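Local coordinates for glycerol dehydratase (Clostridium butyricum, PDB 1R9D), which probably catalyses the coenzyme B12-independent dehydration of glycerol to 3-hydroxypropionaldehyde, using a glycyl radical, at residues K741-A746 against Q755-R760; G335-Q340 against A762-Q767; H368-Q373 against E398-P403. All blocks are in the same frame, centred on the assembly; numbering follows the deposited sequence.

Interaction 1. Residues K741-A746 against Q755-R760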
loop_
_atom_site.group_PDB
_atom_site.type_symbol
_atom_site.label_atom_id
_atom_site.label_comp_id
_atom_site.label_asym_id
_atom_site.label_seq_id
_atom_site.Cartn_x
_atom_site.Cartn_y
_atom_site.Cartn_z
ATOM N N LYS A 741 -41.376 14.390 -33.997
ATOM C CA LYS A 741 -41.910 14.237 -32.647
ATOM C C LYS A 741 -43.002 13.170 -32.554
ATOM O O LYS A 741 -43.151 12.511 -31.524
ATOM C CB LYS A 741 -42.466 15.572 -32.148
ATOM C CG LYS A 741 -43.058 15.505 -30.750
ATOM C CD LYS A 741 -43.599 16.858 -30.315
ATOM C CE LYS A 741 -44.121 16.811 -28.891
ATOM N NZ LYS A 741 -44.550 18.157 -28.425
ATOM N N LYS A 742 -43.766 13.008 -33.629
ATOM C CA LYS A 742 -44.839 12.018 -33.647
ATOM C C LYS A 742 -44.288 10.604 -33.494
ATOM O O LYS A 742 -44.931 9.737 -32.896
ATOM C CB LYS A 742 -45.635 12.135 -34.948
ATOM C CG LYS A 742 -46.417 13.432 -35.047
ATOM C CD LYS A 742 -46.920 13.695 -36.451
ATOM C CE LYS A 742 -47.502 15.099 -36.546
ATOM N NZ LYS A 742 -47.736 15.518 -37.956
ATOM N N ILE A 743 -43.092 10.377 -34.029
ATOM C CA ILE A 743 -42.466 9.065 -33.945
ATOM C C ILE A 743 -42.069 8.723 -32.512
ATOM O O ILE A 743 -42.205 7.580 -32.081
ATOM C CB ILE A 743 -41.225 8.986 -34.860
ATOM C CG1 ILE A 743 -41.664 9.105 -36.322
ATOM C CG2 ILE A 743 -40.482 7.672 -34.631
ATOM C CD1 ILE A 743 -40.525 9.085 -37.320
ATOM N N LEU A 744 -41.587 9.711 -31.768
ATOM C CA LEU A 744 -41.197 9.472 -30.386
ATOM C C LEU A 744 -42.428 9.167 -29.533
ATOM O O LEU A 744 -42.391 8.309 -28.647
ATOM C CB LEU A 744 -40.453 10.689 -29.828
ATOM C CG LEU A 744 -39.186 11.079 -30.596
ATOM C CD1 LEU A 744 -38.570 12.322 -29.966
ATOM C CD2 LEU A 744 -38.197 9.928 -30.576
ATOM N N LEU A 745 -43.526 9.863 -29.807
ATOM C CA LEU A 745 -44.752 9.642 -29.051
ATOM C C LEU A 745 -45.340 8.272 -29.372
ATOM O O LEU A 745 -45.884 7.600 -28.496
ATOM C CB LEU A 745 -45.775 10.741 -29.364
ATOM C CG LEU A 745 -45.406 12.152 -28.891
ATOM C CD1 LEU A 745 -46.499 13.133 -29.299
ATOM C CD2 LEU A 745 -45.226 12.160 -27.384
ATOM N N ALA A 746 -45.218 7.861 -30.629
ATOM C CA ALA A 746 -45.735 6.567 -31.064
ATOM C C ALA A 746 -44.937 5.438 -30.418
ATOM O O ALA A 746 -45.486 4.381 -30.092
ATOM C CB ALA A 746 -45.660 6.461 -32.576
ATOM N N GLN A 755 -38.496 -0.928 -32.154
ATOM C CA GLN A 755 -37.280 -1.459 -31.542
ATOM C C GLN A 755 -35.975 -0.869 -32.078
ATOM O O GLN A 755 -34.990 -0.772 -31.345
ATOM C CB GLN A 755 -37.242 -2.982 -31.692
ATOM C CG GLN A 755 -38.176 -3.711 -30.748
ATOM C CD GLN A 755 -38.144 -5.211 -30.946
ATOM O OE1 GLN A 755 -37.077 -5.837 -30.900
ATOM N NE2 GLN A 755 -39.316 -5.801 -31.167
ATOM N N ASP A 756 -35.967 -0.469 -33.344
ATOM C CA ASP A 756 -34.757 0.075 -33.952
ATOM C C ASP A 756 -34.644 1.599 -33.905
ATOM O O ASP A 756 -33.724 2.168 -34.487
ATOM C CB ASP A 756 -34.661 -0.394 -35.404
ATOM C CG ASP A 756 -35.627 0.336 -36.315
ATOM O OD1 ASP A 756 -36.785 0.562 -35.901
ATOM O OD2 ASP A 756 -35.231 0.681 -37.449
ATOM N N LEU A 757 -35.572 2.257 -33.218
ATOM C CA LEU A 757 -35.548 3.718 -33.125
ATOM C C LEU A 757 -34.413 4.197 -32.223
ATOM O O LEU A 757 -34.370 3.860 -31.043
ATOM C CB LEU A 757 -36.884 4.238 -32.581
ATOM C CG LEU A 757 -36.958 5.750 -32.326
ATOM C CD1 LEU A 757 -36.811 6.504 -33.635
ATOM C CD2 LEU A 757 -38.280 6.093 -31.657
ATOM N N ILE A 758 -33.502 4.985 -32.789
ATOM C CA ILE A 758 -32.363 5.520 -32.044
ATOM C C ILE A 758 -32.548 7.016 -31.817
ATOM O O ILE A 758 -33.035 7.722 -32.699
ATOM C CB ILE A 758 -31.038 5.337 -32.814
ATOM C CG1 ILE A 758 -30.858 3.872 -33.223
ATOM C CG2 ILE A 758 -29.862 5.788 -31.937
ATOM C CD1 ILE A 758 -30.804 2.912 -32.051
ATOM N N VAL A 759 -32.149 7.494 -30.642
ATOM C CA VAL A 759 -32.265 8.912 -30.319
ATOM C C VAL A 759 -31.037 9.401 -29.552
ATOM O O VAL A 759 -30.381 8.634 -28.848
ATOM C CB VAL A 759 -33.515 9.193 -29.456
ATOM C CG1 VAL A 759 -33.380 8.512 -28.107
ATOM C CG2 VAL A 759 -33.698 10.687 -29.272
ATOM N N ARG A 760 -30.733 10.684 -29.693
ATOM C CA ARG A 760 -29.597 11.274 -29.000
ATOM C C ARG A 760 -30.036 11.728 -27.612
ATOM O O ARG A 760 -31.030 12.445 -27.476
ATOM C CB ARG A 760 -29.083 12.489 -29.775
ATOM C CG ARG A 760 -27.730 12.977 -29.324
ATOM C CD ARG A 760 -26.692 11.909 -29.606
ATOM N NE ARG A 760 -25.342 12.379 -29.354
ATOM C CZ ARG A 760 -24.250 11.661 -29.586
ATOM N NH1 ARG A 760 -24.350 10.431 -30.076
ATOM N NH2 ARG A 760 -23.058 12.179 -29.339
#
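No ring or other flat group takes part here: Ile743 and Leu744 on one turn of helix 741-749 meet Leu757 through branched aliphatic ends alone, so there are no faces or edges to match, only methyl groups. Leu757 does the gripping. Its CG lies anti to the backbone N (chi1 175°), which swings the fork of CD1 and CD2 out from the chain toward the helix. Ile743 presents its short branch to that fork, with CG2 4.0 Å from Leu757 CD1 and equally far from CD2; the two side chains meet at a slant. Leu744 comes in beside it, roughly at a right angle to Leu757, and places CD2 4.0 Å from Leu757 CD2. The backbones stay well apart, the nearest CA atoms being those of Leu744 and Leu757 at 8.5 Å, and no hydrogen bond joins the segments. At the next residue, Ile758 points away from the helix, while Val759 turns back to it, its CG2 4.7 Å from Leu744 CD2. Ile739 touches both Leu744 and Leu757, and Ile780 of helix 773-781 packs on Leu744, extending the apolar patch. The arrangement is a helix packed through Ile743 and Leu744 on the residue that leads into strand 758-760, which pairs with 765-767 in the antiparallel hairpin of the glycyl radical domain whose turn carries Gly763, the predicted radical site.

Interaction 2. Residues G335-Q340 against A762-Q767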
loop_
_atom_site.group_PDB
_atom_site.type_symbol
_atom_site.label_atom_id
_atom_site.label_comp_id
_atom_site.label_asym_id
_atom_site.label_seq_id
_atom_site.Cartn_x
_atom_site.Cartn_y
_atom_site.Cartn_z
ATOM N N GLY A 335 -30.211 3.874 -20.667
ATOM C CA GLY A 335 -30.153 3.343 -22.021
ATOM C C GLY A 335 -29.043 2.363 -22.371
ATOM O O GLY A 335 -28.585 2.342 -23.515
ATOM N N TYR A 336 -28.612 1.553 -21.403
ATOM C CA TYR A 336 -27.550 0.564 -21.627
ATOM C C TYR A 336 -26.309 1.170 -22.289
ATOM O O TYR A 336 -25.725 0.555 -23.180
ATOM C CB TYR A 336 -28.049 -0.552 -22.547
ATOM C CG TYR A 336 -29.260 -1.324 -22.075
ATOM C CD1 TYR A 336 -30.351 -1.510 -22.924
ATOM C CD2 TYR A 336 -29.290 -1.932 -20.820
ATOM C CE1 TYR A 336 -31.443 -2.290 -22.540
ATOM C CE2 TYR A 336 -30.384 -2.717 -20.426
ATOM C CZ TYR A 336 -31.452 -2.890 -21.295
ATOM O OH TYR A 336 -32.531 -3.674 -20.932
ATOM N N PRO A 337 -25.875 2.368 -21.855
ATOM C CA PRO A 337 -24.701 3.015 -22.455
ATOM C C PRO A 337 -23.308 2.560 -22.006
ATOM O O PRO A 337 -23.085 2.291 -20.828
ATOM C CB PRO A 337 -24.932 4.483 -22.120
ATOM C CG PRO A 337 -25.469 4.386 -20.726
ATOM C CD PRO A 337 -26.480 3.242 -20.832
ATOM N N MET A 338 -22.381 2.493 -22.963
ATOM C CA MET A 338 -20.989 2.134 -22.688
ATOM C C MET A 338 -20.087 3.320 -23.022
ATOM O O MET A 338 -18.916 3.348 -22.637
ATOM C CB MET A 338 -20.550 0.911 -23.502
ATOM C CG MET A 338 -21.159 -0.404 -23.016
ATOM S SD MET A 338 -21.038 -0.648 -21.238
ATOM C CE MET A 338 -19.247 -0.726 -20.996
ATOM N N TYR A 339 -20.639 4.285 -23.755
ATOM C CA TYR A 339 -19.912 5.503 -24.140
ATOM C C TYR A 339 -18.555 5.294 -24.820
ATOM O O TYR A 339 -17.573 5.944 -24.463
ATOM C CB TYR A 339 -19.701 6.393 -22.910
ATOM C CG TYR A 339 -20.945 6.644 -22.086
ATOM C CD1 TYR A 339 -21.263 5.828 -21.001
ATOM C CD2 TYR A 339 -21.808 7.699 -22.394
ATOM C CE1 TYR A 339 -22.405 6.053 -20.241
ATOM C CE2 TYR A 339 -22.956 7.932 -21.640
ATOM C CZ TYR A 339 -23.249 7.110 -20.568
ATOM O OH TYR A 339 -24.386 7.337 -19.825
ATOM N N GLN A 340 -18.497 4.408 -25.807
ATOM C CA GLN A 340 -17.247 4.144 -26.514
ATOM C C GLN A 340 -17.117 5.133 -27.672
ATOM O O GLN A 340 -17.601 4.885 -28.781
ATOM C CB GLN A 340 -17.251 2.700 -27.026
ATOM C CG GLN A 340 -17.490 1.693 -25.908
ATOM C CD GLN A 340 -17.947 0.341 -26.418
ATOM O OE1 GLN A 340 -17.227 -0.654 -26.313
ATOM N NE2 GLN A 340 -19.152 0.300 -26.976
ATOM N N ALA A 762 -27.453 12.652 -24.563
ATOM C CA ALA A 762 -26.501 13.728 -24.276
ATOM C C ALA A 762 -25.072 13.202 -24.365
ATOM O O ALA A 762 -24.544 12.664 -23.396
ATOM C CB ALA A 762 -26.764 14.311 -22.886
ATOM N N GLY A 763 -24.449 13.360 -25.531
ATOM C CA GLY A 763 -23.092 12.876 -25.709
ATOM C C GLY A 763 -23.093 11.425 -26.159
ATOM O O GLY A 763 -22.038 10.827 -26.394
ATOM N N TYR A 764 -24.290 10.859 -26.280
ATOM C CA TYR A 764 -24.443 9.475 -26.710
ATOM C C TYR A 764 -25.855 9.263 -27.218
ATOM O O TYR A 764 -26.771 10.004 -26.859
ATOM C CB TYR A 764 -24.179 8.506 -25.550
ATOM C CG TYR A 764 -25.242 8.473 -24.459
ATOM C CD1 TYR A 764 -26.114 7.382 -24.332
ATOM C CD2 TYR A 764 -25.343 9.499 -23.523
ATOM C CE1 TYR A 764 -27.046 7.320 -23.288
ATOM C CE2 TYR A 764 -26.272 9.447 -22.483
ATOM C CZ TYR A 764 -27.116 8.353 -22.368
ATOM O OH TYR A 764 -27.998 8.289 -21.312
ATOM N N SER A 765 -26.021 8.245 -28.054
ATOM C CA SER A 765 -27.328 7.908 -28.594
ATOM C C SER A 765 -27.807 6.647 -27.886
ATOM O O SER A 765 -27.012 5.933 -27.269
ATOM C CB SER A 765 -27.235 7.678 -30.102
ATOM O OG SER A 765 -26.904 8.884 -30.779
ATOM N N ALA A 766 -29.105 6.375 -27.956
ATOM C CA ALA A 766 -29.641 5.194 -27.300
ATOM C C ALA A 766 -30.885 4.680 -27.990
ATOM O O ALA A 766 -31.523 5.394 -28.762
ATOM C CB ALA A 766 -29.967 5.506 -25.843
ATOM N N GLN A 767 -31.208 3.423 -27.709
ATOM C CA GLN A 767 -32.409 2.804 -28.241
ATOM C C GLN A 767 -33.506 3.454 -27.409
ATOM O O GLN A 767 -33.605 3.226 -26.199
ATOM C CB GLN A 767 -32.363 1.294 -27.997
ATOM C CG GLN A 767 -33.651 0.554 -28.310
ATOM C CD GLN A 767 -33.542 -0.929 -27.995
ATOM O OE1 GLN A 767 -32.945 -1.315 -26.988
ATOM N NE2 GLN A 767 -34.130 -1.766 -28.846
HETATM O O HOH W 1 -29.774 1.666 -25.935
#
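The glycyl radical loop, with Gly763 as the predicted radical site, meets the 335-340 loop chiefly through Tyr764, whose ring is met on one side by both Tyr339 and Pro337. Tyr339 turns an edge toward the face of Tyr764 in an edge-to-face pair, the planes at 65° and the ring centroids 4.8 Å apart. The touching atom is CE2 of Tyr339, 3.4 Å from Tyr764 CD2 and above the ring plane, nearer its rim than its centre. Pro337 CB approaches another part of the same ring obliquely, 3.7 Å from Tyr764 CE1, and also lies over a face of Tyr339, so that it touches both rings. Tyr764 has chi1 at 71°, with CG between its backbone N and carbonyl carbon, which stands the ring up toward the loop; its hydroxyl is then held by the carbonyl O of Gly334. This is the active-site side of the pyruvate formate lyase-like fold, in which the radical loop reaches the interior of the barrel: a bound glycerol comes within about 3 Å of the Tyr339 side chain, nearest atoms. Farther along, Gly335 comes close to the strand, its CA 5.6 Å from that of Ala766. No direct hydrogen bond links the segments, but a water donates to Gly335 O at 2.8 Å and accepts from Gln767 N at 2.9 Å. Gln767 NE2 hydrogen-bonds the carbonyl O of Gln755.

Interaction 3. Residues H368-Q373 against E398-P403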
loop_
_atom_site.group_PDB
_atom_site.type_symbol
_atom_site.label_atom_id
_atom_site.label_comp_id
_atom_site.label_asym_id
_atom_site.label_seq_id
_atom_site.Cartn_x
_atom_site.Cartn_y
_atom_site.Cartn_z
ATOM N N HIS A 368 -25.009 1.974 -42.036
ATOM C CA HIS A 368 -25.181 0.551 -42.330
ATOM C C HIS A 368 -25.749 -0.210 -41.138
ATOM O O HIS A 368 -26.647 -1.040 -41.287
ATOM C CB HIS A 368 -23.842 -0.088 -42.710
ATOM C CG HIS A 368 -23.434 0.145 -44.131
ATOM N ND1 HIS A 368 -22.319 -0.446 -44.686
ATOM C CD2 HIS A 368 -23.991 0.895 -45.110
ATOM C CE1 HIS A 368 -22.207 -0.068 -45.948
ATOM N NE2 HIS A 368 -23.209 0.746 -46.230
ATOM N N VAL A 369 -25.222 0.091 -39.956
ATOM C CA VAL A 369 -25.617 -0.579 -38.722
ATOM C C VAL A 369 -26.767 0.074 -37.957
ATOM O O VAL A 369 -27.667 -0.610 -37.479
ATOM C CB VAL A 369 -24.395 -0.701 -37.785
ATOM C CG1 VAL A 369 -24.784 -1.397 -36.495
ATOM C CG2 VAL A 369 -23.281 -1.461 -38.497
ATOM N N LYS A 370 -26.721 1.397 -37.829
ATOM C CA LYS A 370 -27.754 2.151 -37.123
ATOM C C LYS A 370 -28.060 1.700 -35.690
ATOM O O LYS A 370 -29.221 1.574 -35.302
ATOM C CB LYS A 370 -29.048 2.170 -37.948
ATOM C CG LYS A 370 -28.883 2.803 -39.324
ATOM C CD LYS A 370 -30.214 2.943 -40.059
ATOM C CE LYS A 370 -30.016 3.563 -41.436
ATOM N NZ LYS A 370 -31.317 3.820 -42.123
ATOM N N LEU A 371 -27.014 1.461 -34.905
ATOM C CA LEU A 371 -27.165 1.068 -33.508
ATOM C C LEU A 371 -26.597 2.215 -32.660
ATOM O O LEU A 371 -25.938 3.101 -33.188
ATOM C CB LEU A 371 -26.408 -0.243 -33.240
ATOM C CG LEU A 371 -27.085 -1.489 -33.833
ATOM C CD1 LEU A 371 -26.237 -2.734 -33.590
ATOM C CD2 LEU A 371 -28.452 -1.660 -33.196
ATOM N N PRO A 372 -26.844 2.212 -31.339
ATOM C CA PRO A 372 -26.352 3.269 -30.439
ATOM C C PRO A 372 -24.836 3.469 -30.411
ATOM O O PRO A 372 -24.354 4.603 -30.294
ATOM C CB PRO A 372 -26.886 2.839 -29.077
ATOM C CG PRO A 372 -28.136 2.091 -29.424
ATOM C CD PRO A 372 -27.690 1.262 -30.600
ATOM N N GLN A 373 -24.091 2.369 -30.495
ATOM C CA GLN A 373 -22.635 2.422 -30.468
ATOM C C GLN A 373 -22.020 2.136 -31.834
ATOM O O GLN A 373 -22.629 1.472 -32.678
ATOM C CB GLN A 373 -22.098 1.415 -29.443
ATOM C CG GLN A 373 -22.482 1.737 -28.014
ATOM C CD GLN A 373 -21.713 2.929 -27.477
ATOM O OE1 GLN A 373 -20.507 2.845 -27.248
ATOM N NE2 GLN A 373 -22.403 4.050 -27.289
ATOM N N GLU A 398 -29.774 11.638 -41.088
ATOM C CA GLU A 398 -30.337 10.301 -40.899
ATOM C C GLU A 398 -31.145 10.188 -39.604
ATOM O O GLU A 398 -31.943 9.264 -39.441
ATOM C CB GLU A 398 -29.224 9.249 -40.915
ATOM C CG GLU A 398 -28.572 9.052 -42.284
ATOM C CD GLU A 398 -29.540 8.509 -43.324
ATOM O OE1 GLU A 398 -30.204 7.485 -43.045
ATOM O OE2 GLU A 398 -29.633 9.101 -44.424
ATOM N N GLY A 399 -30.930 11.118 -38.677
ATOM C CA GLY A 399 -31.675 11.106 -37.430
ATOM C C GLY A 399 -31.225 10.145 -36.342
ATOM O O GLY A 399 -32.022 9.760 -35.488
ATOM N N LEU A 400 -29.952 9.766 -36.356
ATOM C CA LEU A 400 -29.417 8.850 -35.355
ATOM C C LEU A 400 -28.778 9.634 -34.209
ATOM O O LEU A 400 -28.367 9.056 -33.201
ATOM C CB LEU A 400 -28.366 7.940 -35.993
ATOM C CG LEU A 400 -28.810 7.169 -37.238
ATOM C CD1 LEU A 400 -27.609 6.476 -37.860
ATOM C CD2 LEU A 400 -29.891 6.157 -36.866
ATOM N N GLY A 401 -28.700 10.952 -34.370
ATOM C CA GLY A 401 -28.094 11.785 -33.347
ATOM C C GLY A 401 -26.599 11.903 -33.584
ATOM O O GLY A 401 -25.885 12.574 -32.833
ATOM N N LEU A 402 -26.130 11.254 -34.645
ATOM C CA LEU A 402 -24.718 11.255 -35.003
ATOM C C LEU A 402 -24.465 12.171 -36.189
ATOM O O LEU A 402 -25.365 12.414 -36.994
ATOM C CB LEU A 402 -24.271 9.841 -35.382
ATOM C CG LEU A 402 -24.577 8.711 -34.403
ATOM C CD1 LEU A 402 -24.274 7.375 -35.081
ATOM C CD2 LEU A 402 -23.757 8.879 -33.131
ATOM N N PRO A 403 -23.240 12.708 -36.304
ATOM C CA PRO A 403 -22.150 12.473 -35.354
ATOM C C PRO A 403 -22.058 13.666 -34.411
ATOM O O PRO A 403 -22.704 14.689 -34.637
ATOM C CB PRO A 403 -20.934 12.396 -36.259
ATOM C CG PRO A 403 -21.232 13.498 -37.246
ATOM C CD PRO A 403 -22.715 13.277 -37.560
HETATM O O HOH W 2 -30.788 5.253 -44.599
#
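Lys370 and Leu400 bring the two backbones closest, CA to CA 7.1 Å; Lys370 (phi 54°) and Gly399 (phi 80°), the residue before Leu400, are each the first to leave helical angles, both with positive phi. From there the Lys370 side chain runs fully extended past CG and crosses both its partners at about a right angle. Its root lies against Leu400, whose CD1 is 4.2 Å from Lys370 CG, a contact between the aliphatic part of the lysine and a buried methyl. Its far end meets Glu398. The carboxylate chain is bent at chi2 (-64°), which brings OE1 around to the ammonium group, but the salt bridge is long, with NZ and OE1 3.9 Å apart. A water set to one side of the pair bridges it: it accepts from Lys370 NZ at 2.9 Å and donates to Glu398 OE1 at 2.8 Å, so the water probably contributes much of the link. Both charged residues are only partly buried, and the N-terminal region lies over them, with Lys17 of helix 11-22 touching Lys370 and Phe6 touching Glu398. What is tied together is the pair of connections, the second with a cis peptide at Pro403, that lead into the first and the second strand of the beta-alpha-beta unit 375-380, 386-397, 404-407 in the pyruvate formate lyase-like barrel.

In the fold
From the N terminus, residues 335-340 come first and wait more than 420 residues for their partner, so interaction 2 closes a very long loop. Within it, interaction 3 opens and closes early, joining consecutive helix-to-strand turns, and interaction 1 follows near the end, a short local closure within the glycyl radical region; these two lie in series, and none cross. In space they adjoin. The hairpin links interactions 1 and 2 through the backbone bond between Val759 O and Ala766 N. Its other side rests on interaction 3, where Ser765 OG bonds to Leu400 O and Ile758 packs on Lys370. Gln340 NE2 bonds to Gln373 OE1, linking interactions 2 and 3.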